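Local coordinates for protein uricase (Arthrobacter globiformis, PDB 2YZB) that catalyses the oxidation of uric acid to 5-hydroxyisourate, an intermediate further processed to (S)-allantoin, at residues A[162-167]-A[174-179]; A[180-185]-A[247-252]; A[221-226]-A[277-282]. All coordinates share one frame; numbering follows the deposited sequence.

Overall arrangement
Following the chain from the N terminus, interaction 1 comes first: it closes the excursion between strands 143-157 and 182-192 by bringing 174-179 back against 162-167. The chain then enters interaction 2, where 180-185 meets 247-252 after a detour through helices 199-216 and 222-236. Interaction 3 opens inside that detour at 221-226 and closes later at 277-282, so interactions 2 and 3 cross, whereas interaction 1 precedes both in series. Interaction 2 joins two neighbouring strands, and interaction 3 lays a helix end on strand 276-285, which pairs with strand 240-254 of interaction 2. All three reach the same uric acid molecule.

Interaction 1: A[162-167]-A[174-179]; sequences EFHGFP and LQETTD. With URC (uric acid), chain L.
Phe-166 turns the edge of its ring to the Leu-174 carbonyl, while the side chain of Glu-176 runs alongside, where two loop arms lie roughly antiparallel between strands 143-157 and 182-192 of the uricase T-fold. A single antiparallel beta bridge, Phe-163 with Thr-177, fixes their register: Phe-163 N donates to Thr-177 O at 3.1 Å, nearly straight (173°), and Thr-177 N returns a bond to Phe-163 O. Water 1 donates both to that carbonyl and to Gln-175 O.

With CG lodged between backbone N and carbonyl carbon (chi1 48°), the Phe-166 ring turns toward the opposite arm, and its CZ lies 3.4 Å from Leu-174 O, close to the ring plane. The same CZ touches Leu-174 CG at 3.8 Å. The Glu-176 chain points the other way along the ring, with its carboxylate at 90° to it, and OE2 uses its anti lone pair to accept from Gly-165 N at 2.7 Å.

Leu-174 also reaches the substrate: its CD2 meets the edge of the Phe-163 ring, 3.9 Å from CE2, and approaches urate O24. Uric acid covers one face of Phe-163, with CZ 3.5 Å from urate C5. Replacing Phe-163 with an alanine would probably leave the purine face that lies on the ring without its aromatic cover and take the ring edge away from Leu-174 CD2. Asn-61 of the second subunit packs on Phe-163 too.

On the Glu-162 side of the bridge, Glu-162 OE2 bonds His-218, while His-164 NE2 donates in its ring plane to Glu-162 OE1 at 2.8 Å.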
# COMPACT_ATOMS: atom_id res chain seq x y z
N GLU A 162 5.32 -21.70 23.01
CA GLU A 162 4.63 -21.55 24.28
C GLU A 162 4.87 -20.13 24.77
O GLU A 162 5.76 -19.44 24.28
CB GLU A 162 5.20 -22.51 25.33
CG GLU A 162 5.15 -23.97 24.96
CD GLU A 162 5.73 -24.87 26.04
OE1 GLU A 162 5.42 -24.65 27.23
OE2 GLU A 162 6.49 -25.80 25.70
N PHE A 163 4.05 -19.70 25.73
CA PHE A 163 4.22 -18.40 26.36
C PHE A 163 3.52 -18.44 27.70
O PHE A 163 2.28 -18.38 27.79
CB PHE A 163 3.66 -17.25 25.53
CG PHE A 163 4.04 -15.89 26.07
CD1 PHE A 163 5.38 -15.52 26.17
CD2 PHE A 163 3.07 -15.01 26.54
CE1 PHE A 163 5.76 -14.30 26.74
CE2 PHE A 163 3.44 -13.78 27.11
CZ PHE A 163 4.79 -13.43 27.21
N HIS A 164 4.32 -18.58 28.75
CA HIS A 164 3.79 -18.64 30.10
C HIS A 164 4.80 -18.10 31.10
O HIS A 164 5.93 -17.76 30.74
CB HIS A 164 3.40 -20.10 30.44
CG HIS A 164 4.45 -21.10 30.10
ND1 HIS A 164 5.63 -21.22 30.80
CD2 HIS A 164 4.51 -22.04 29.12
CE1 HIS A 164 6.37 -22.19 30.27
NE2 HIS A 164 5.71 -22.70 29.25
N GLY A 165 4.38 -17.98 32.36
CA GLY A 165 5.28 -17.48 33.38
C GLY A 165 5.43 -15.97 33.41
O GLY A 165 6.28 -15.45 34.13
N PHE A 166 4.62 -15.25 32.64
CA PHE A 166 4.70 -13.79 32.64
C PHE A 166 3.93 -13.25 33.85
O PHE A 166 3.00 -13.89 34.34
CB PHE A 166 4.13 -13.21 31.33
CG PHE A 166 2.79 -13.78 30.93
CD1 PHE A 166 2.72 -14.92 30.13
CD2 PHE A 166 1.61 -13.19 31.36
CE1 PHE A 166 1.48 -15.46 29.77
CE2 PHE A 166 0.37 -13.72 31.00
CZ PHE A 166 0.30 -14.86 30.21
N PRO A 167 4.31 -12.07 34.35
CA PRO A 167 3.62 -11.49 35.51
C PRO A 167 2.18 -11.09 35.17
O PRO A 167 1.89 -10.66 34.06
CB PRO A 167 4.49 -10.30 35.87
CG PRO A 167 5.02 -9.87 34.53
CD PRO A 167 5.40 -11.19 33.90
N LEU A 174 -4.34 -11.96 29.55
CA LEU A 174 -3.79 -13.02 28.72
C LEU A 174 -3.58 -14.28 29.55
O LEU A 174 -3.05 -14.23 30.66
CB LEU A 174 -2.46 -12.57 28.09
CG LEU A 174 -1.71 -13.61 27.24
CD1 LEU A 174 -2.56 -14.00 26.02
CD2 LEU A 174 -0.37 -13.06 26.78
N GLN A 175 -4.01 -15.42 29.00
CA GLN A 175 -3.86 -16.71 29.69
C GLN A 175 -2.59 -17.41 29.24
O GLN A 175 -2.12 -17.20 28.12
CB GLN A 175 -5.06 -17.60 29.39
CG GLN A 175 -6.39 -17.05 29.90
CD GLN A 175 -6.40 -16.85 31.41
OE1 GLN A 175 -6.10 -17.77 32.18
NE2 GLN A 175 -6.73 -15.64 31.84
N GLU A 176 -2.01 -18.21 30.13
CA GLU A 176 -0.80 -18.95 29.81
C GLU A 176 -1.16 -20.04 28.81
O GLU A 176 -2.29 -20.53 28.82
CB GLU A 176 -0.22 -19.60 31.06
CG GLU A 176 0.27 -18.63 32.13
CD GLU A 176 0.96 -19.35 33.27
OE1 GLU A 176 0.28 -19.99 34.09
OE2 GLU A 176 2.21 -19.28 33.33
N THR A 177 -0.22 -20.41 27.95
CA THR A 177 -0.46 -21.46 26.97
C THR A 177 0.82 -22.23 26.67
O THR A 177 1.92 -21.68 26.76
CB THR A 177 -1.00 -20.88 25.63
OG1 THR A 177 -1.36 -21.96 24.76
CG2 THR A 177 0.06 -20.03 24.93
N THR A 178 0.69 -23.51 26.35
CA THR A 178 1.84 -24.34 26.02
C THR A 178 1.78 -24.77 24.55
O THR A 178 2.59 -25.59 24.10
CB THR A 178 1.93 -25.59 26.91
OG1 THR A 178 0.77 -26.40 26.73
CG2 THR A 178 2.05 -25.17 28.39
N ASP A 179 0.81 -24.23 23.81
CA ASP A 179 0.66 -24.55 22.39
C ASP A 179 -0.03 -23.39 21.67
O ASP A 179 -1.21 -23.12 21.89
CB ASP A 179 -0.18 -25.82 22.20
CG ASP A 179 0.09 -26.51 20.86
OD1 ASP A 179 0.40 -25.82 19.86
OD2 ASP A 179 -0.02 -27.75 20.80
N1 URC L . 6.48 -12.19 23.87
C2 URC L . 5.90 -13.29 23.24
C6 URC L . 5.79 -11.15 24.49
N3 URC L . 4.53 -13.38 23.21
O11 URC L . 6.57 -14.15 22.72
C4 URC L . 3.77 -12.43 23.78
C5 URC L . 4.32 -11.33 24.41
N9 URC L . 2.44 -12.40 23.83
O13 URC L . 6.40 -10.22 25.01
N7 URC L . 3.33 -10.59 24.87
C8 URC L . 2.21 -11.26 24.50
O24 URC L . 1.09 -10.86 24.75
O HOH W 1 0.22 -16.96 26.64

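Interaction 2: A[180-185]-A[247-252]. With URC (uric acid), chain L.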
# COMPACT_ATOMS: atom_id res chain seq x y z
N ARG A 180 0.72 -22.70 20.82
CA ARG A 180 0.17 -21.57 20.08
C ARG A 180 0.94 -21.43 18.76
O ARG A 180 2.00 -22.02 18.59
CB ARG A 180 0.31 -20.27 20.87
CG ARG A 180 1.77 -19.82 21.05
CD ARG A 180 1.90 -18.43 21.68
NE ARG A 180 3.30 -17.99 21.67
CZ ARG A 180 3.71 -16.77 22.02
NH1 ARG A 180 2.84 -15.85 22.42
NH2 ARG A 180 5.00 -16.47 21.95
N ILE A 181 0.38 -20.64 17.85
CA ILE A 181 1.05 -20.39 16.58
C ILE A 181 2.02 -19.23 16.82
O ILE A 181 1.74 -18.32 17.60
CB ILE A 181 0.05 -19.98 15.47
CG1 ILE A 181 -0.72 -21.21 14.99
CG2 ILE A 181 0.80 -19.34 14.30
CD1 ILE A 181 -1.73 -20.91 13.90
N LEU A 182 3.17 -19.29 16.17
CA LEU A 182 4.15 -18.21 16.27
C LEU A 182 4.44 -17.81 14.83
O LEU A 182 5.03 -18.59 14.08
CB LEU A 182 5.44 -18.70 16.95
CG LEU A 182 6.55 -17.63 17.05
CD1 LEU A 182 6.09 -16.51 17.97
CD2 LEU A 182 7.83 -18.25 17.56
N ALA A 183 3.99 -16.62 14.44
CA ALA A 183 4.17 -16.12 13.08
C ALA A 183 4.81 -14.74 13.13
O ALA A 183 4.44 -13.89 13.96
CB ALA A 183 2.83 -16.05 12.36
N THR A 184 5.77 -14.50 12.24
CA THR A 184 6.46 -13.23 12.21
C THR A 184 6.96 -12.92 10.80
O THR A 184 6.87 -13.76 9.90
CB THR A 184 7.67 -13.23 13.20
OG1 THR A 184 8.25 -11.93 13.27
CG2 THR A 184 8.74 -14.21 12.74
N ASP A 185 7.45 -11.71 10.61
CA ASP A 185 8.02 -11.29 9.34
C ASP A 185 9.48 -11.12 9.69
O ASP A 185 9.82 -10.29 10.54
CB ASP A 185 7.46 -9.94 8.86
CG ASP A 185 6.02 -10.03 8.43
OD1 ASP A 185 5.64 -11.03 7.80
OD2 ASP A 185 5.26 -9.08 8.71
N LEU A 247 11.11 -8.23 14.91
CA LEU A 247 10.14 -9.27 14.64
C LEU A 247 8.73 -9.02 15.18
O LEU A 247 8.53 -8.93 16.39
CB LEU A 247 10.65 -10.60 15.19
CG LEU A 247 12.05 -11.07 14.77
CD1 LEU A 247 12.38 -12.36 15.49
CD2 LEU A 247 12.11 -11.27 13.26
N PRO A 248 7.75 -8.88 14.29
CA PRO A 248 6.39 -8.65 14.77
C PRO A 248 5.80 -9.99 15.20
O PRO A 248 6.19 -11.04 14.68
CB PRO A 248 5.68 -8.08 13.55
CG PRO A 248 6.37 -8.80 12.42
CD PRO A 248 7.83 -8.69 12.83
N ASN A 249 4.90 -9.97 16.18
CA ASN A 249 4.25 -11.21 16.60
C ASN A 249 2.87 -11.06 15.97
O ASN A 249 1.99 -10.42 16.54
CB ASN A 249 4.14 -11.30 18.12
CG ASN A 249 3.78 -12.71 18.59
OD1 ASN A 249 3.26 -13.51 17.82
ND2 ASN A 249 4.05 -13.00 19.86
N LYS A 250 2.72 -11.63 14.77
CA LYS A 250 1.48 -11.58 14.01
C LYS A 250 0.51 -12.59 14.59
O LYS A 250 0.62 -13.80 14.37
CB LYS A 250 1.78 -11.90 12.54
CG LYS A 250 3.00 -11.11 12.01
CD LYS A 250 3.60 -11.76 10.76
CE LYS A 250 2.71 -11.57 9.55
NZ LYS A 250 2.67 -10.15 9.14
N HIS A 251 -0.46 -12.07 15.34
CA HIS A 251 -1.43 -12.90 16.02
C HIS A 251 -2.40 -13.74 15.21
O HIS A 251 -3.11 -13.25 14.33
CB HIS A 251 -2.22 -12.04 17.01
CG HIS A 251 -1.37 -11.39 18.05
ND1 HIS A 251 -1.56 -10.09 18.47
CD2 HIS A 251 -0.32 -11.86 18.76
CE1 HIS A 251 -0.66 -9.79 19.39
NE2 HIS A 251 0.10 -10.85 19.59
N HIS A 252 -2.41 -15.03 15.53
CA HIS A 252 -3.32 -15.99 14.92
C HIS A 252 -4.09 -16.48 16.13
O HIS A 252 -3.63 -17.36 16.86
CB HIS A 252 -2.55 -17.12 14.25
CG HIS A 252 -1.90 -16.74 12.95
ND1 HIS A 252 -0.93 -15.76 12.87
CD2 HIS A 252 -2.11 -17.18 11.69
CE1 HIS A 252 -0.57 -15.62 11.60
NE2 HIS A 252 -1.27 -16.46 10.87
N1 URC L . 6.48 -12.19 23.87
C2 URC L . 5.90 -13.29 23.24
C6 URC L . 5.79 -11.15 24.49
N3 URC L . 4.53 -13.38 23.21
O11 URC L . 6.57 -14.15 22.72
C4 URC L . 3.77 -12.43 23.78
C5 URC L . 4.32 -11.33 24.41
N9 URC L . 2.44 -12.40 23.83
O13 URC L . 6.40 -10.22 25.01
N7 URC L . 3.33 -10.59 24.87
C8 URC L . 2.21 -11.26 24.50
O24 URC L . 1.09 -10.86 24.75
O HOH W 2 -1.89 -18.91 18.41
O HOH W 3 -0.46 -16.28 17.17
O HOH W 4 2.51 -15.94 19.23
O HOH W 5 2.17 -15.21 16.05
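Thr-184 OG1 donates to Pro-248 O at 2.7 Å, in the carbonyl plane and on a lone pair, and so ties a side chain of strand 182-185 to the backbone of strand 247-249. The axes of 182-185 and 247-249 come within 5.2 Å, their directions 141° apart, well short of exact antiparallel, and the direct backbone bond between 180-185 and 247-252 is Lys-250 N to Ala-183 O at 3.0 Å. Beyond it waters bridge the two segments. Water 2 accepts from Ile-181 N and donates to His-252 O, while water 5 accepts from Ala-183 N and lies close to Asn-249 OD1 and Lys-250 O.

Lys-250 bends at its last two torsions and lays CD over Thr-184 CA, which brings NZ to Asp-185 OD2 in a 2.8 Å salt bridge on the syn side, out of the carboxylate plane. The other oxygen, OD1, is bonded to Thr-154. Ile-181 places CG2 over one face of the His-252 ring, whose ND1 donates in the ring plane to Lys-250 O at 2.9 Å.

Arg-180 reaches the ligand with its chain stretched out, and NH2 donates to urate O11 at 2.9 Å (158°); NE is held by Ser-161. Asn-249 ND2 comes within 3.4 Å of urate N3. With His-251, a probable charge-relay residue, lying on Lys-22 of the second subunit, these neighbouring strands and the loop residue Arg-180 supply one side of the urate site, which in uricases lies between subunits.

Interaction 3: A[221-226]-A[277-282]. With URC (uric acid), chain L.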
# COMPACT_ATOMS: atom_id res chain seq x y z
N ALA A 221 9.18 -18.01 24.06
CA ALA A 221 8.89 -16.59 23.85
C ALA A 221 9.52 -16.12 22.54
O ALA A 221 10.54 -16.67 22.10
CB ALA A 221 9.45 -15.76 25.01
N LEU A 222 8.92 -15.11 21.91
CA LEU A 222 9.46 -14.60 20.66
C LEU A 222 10.88 -14.09 20.93
O LEU A 222 11.77 -14.25 20.09
CB LEU A 222 8.61 -13.45 20.12
CG LEU A 222 8.43 -13.35 18.60
CD1 LEU A 222 8.06 -11.93 18.24
CD2 LEU A 222 9.69 -13.77 17.87
N GLN A 223 11.07 -13.49 22.10
CA GLN A 223 12.38 -12.96 22.50
C GLN A 223 13.46 -14.04 22.47
O GLN A 223 14.57 -13.81 22.00
CB GLN A 223 12.32 -12.35 23.91
CG GLN A 223 11.59 -11.01 24.00
CD GLN A 223 10.10 -11.16 24.26
OE1 GLN A 223 9.50 -12.15 23.86
NE2 GLN A 223 9.50 -10.16 24.91
N GLN A 224 13.12 -15.22 22.98
CA GLN A 224 14.05 -16.35 23.03
C GLN A 224 14.38 -16.81 21.61
O GLN A 224 15.54 -17.01 21.25
CB GLN A 224 13.42 -17.50 23.82
CG GLN A 224 14.39 -18.33 24.65
CD GLN A 224 15.42 -19.04 23.81
OE1 GLN A 224 15.09 -19.87 22.97
NE2 GLN A 224 16.70 -18.71 24.04
N THR A 225 13.34 -16.98 20.79
CA THR A 225 13.52 -17.38 19.41
C THR A 225 14.43 -16.39 18.67
O THR A 225 15.29 -16.79 17.89
CB THR A 225 12.17 -17.46 18.68
OG1 THR A 225 11.41 -18.56 19.21
CG2 THR A 225 12.38 -17.65 17.19
N MET A 226 14.22 -15.10 18.91
CA MET A 226 15.03 -14.08 18.26
C MET A 226 16.48 -14.17 18.70
O MET A 226 17.40 -14.06 17.88
CB MET A 226 14.48 -12.69 18.58
CG MET A 226 15.28 -11.55 17.96
SD MET A 226 14.50 -9.96 18.21
CE MET A 226 14.43 -9.90 20.00
N GLY A 277 2.46 -7.68 18.30
CA GLY A 277 3.57 -7.50 19.21
C GLY A 277 4.75 -7.13 18.34
O GLY A 277 4.82 -7.52 17.18
N LEU A 278 5.68 -6.37 18.89
CA LEU A 278 6.87 -6.00 18.12
C LEU A 278 8.05 -6.22 19.04
O LEU A 278 8.25 -5.49 20.01
CB LEU A 278 6.80 -4.54 17.66
CG LEU A 278 7.96 -4.07 16.78
CD1 LEU A 278 8.11 -4.98 15.56
CD2 LEU A 278 7.73 -2.63 16.37
N ILE A 279 8.81 -7.28 18.75
CA ILE A 279 9.97 -7.64 19.55
C ILE A 279 11.23 -7.31 18.76
O ILE A 279 11.37 -7.74 17.61
CB ILE A 279 9.92 -9.15 19.92
CG1 ILE A 279 8.94 -9.38 21.08
CG2 ILE A 279 11.29 -9.64 20.33
CD1 ILE A 279 7.52 -8.92 20.83
N GLU A 280 12.14 -6.55 19.36
CA GLU A 280 13.36 -6.14 18.68
C GLU A 280 14.58 -6.24 19.57
O GLU A 280 14.49 -6.02 20.78
CB GLU A 280 13.22 -4.69 18.20
CG GLU A 280 11.81 -4.34 17.73
CD GLU A 280 11.74 -2.97 17.10
OE1 GLU A 280 12.15 -2.84 15.93
OE2 GLU A 280 11.29 -2.02 17.78
N ALA A 281 15.73 -6.56 18.98
CA ALA A 281 16.96 -6.69 19.75
C ALA A 281 18.21 -6.75 18.89
O ALA A 281 18.17 -7.12 17.72
CB ALA A 281 16.89 -7.94 20.63
N THR A 282 19.33 -6.37 19.50
CA THR A 282 20.63 -6.40 18.85
C THR A 282 21.44 -7.50 19.54
O THR A 282 21.56 -7.51 20.77
CB THR A 282 21.41 -5.07 19.04
OG1 THR A 282 20.58 -3.96 18.68
CG2 THR A 282 22.66 -5.06 18.18
N1 URC L . 6.48 -12.19 23.87
C2 URC L . 5.90 -13.29 23.24
C6 URC L . 5.79 -11.15 24.49
N3 URC L . 4.53 -13.38 23.21
O11 URC L . 6.57 -14.15 22.72
C4 URC L . 3.77 -12.43 23.78
C5 URC L . 4.32 -11.33 24.41
N9 URC L . 2.44 -12.40 23.83
O13 URC L . 6.40 -10.22 25.01
N7 URC L . 3.33 -10.59 24.87
C8 URC L . 2.21 -11.26 24.50
O24 URC L . 1.09 -10.86 24.75
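Helix 222-226 runs over strand 277-282 with their axes 8.7 Å apart at closest and their directions 35° apart, the CA atoms of Gln-223 and Ile-279 being the closest pair at 6.5 Å. The surfaces that meet are mostly apolar, and Ile-279 is the central residue. Leu-222 crosses it obliquely, CD1 lying 3.7 Å from Ile-279 CB. Gln-223 comes at about a right angle, its amide carbon CD 3.8 Å from Ile-279 CG1. Met-226 follows one turn later, its CG anti to the backbone N (chi1 179°), and carries SD to 3.9 Å from Ile-279 CG2, beside Ala-281; the modelled position of its terminal methyl is doubtful. Leu-247 of the adjoining strand also packs on Met-226.

Past this apolar seam, the start of the helix holds the substrate. Leu-222 N, just after the N-cap Ala-221, donates to urate O11 at 2.7 Å, nearly straight (170°); the helix dipole may strengthen this hold. Gln-223 is bent at chi2, which presents its carboxamide to the purine as a two-point match: urate N1 donates to OE1 at 3.0 Å, and NE2 donates to urate O13 at 3.1 Å.

Strand 277-282 pairs antiparallel with a strand of the second subunit, so the sheet runs on across the interface, and Tyr-20 of that subunit packs on Gln-223. A helix layered on an antiparallel sheet that spans two subunits, with urate bound there, is the T-fold arrangement of uricases.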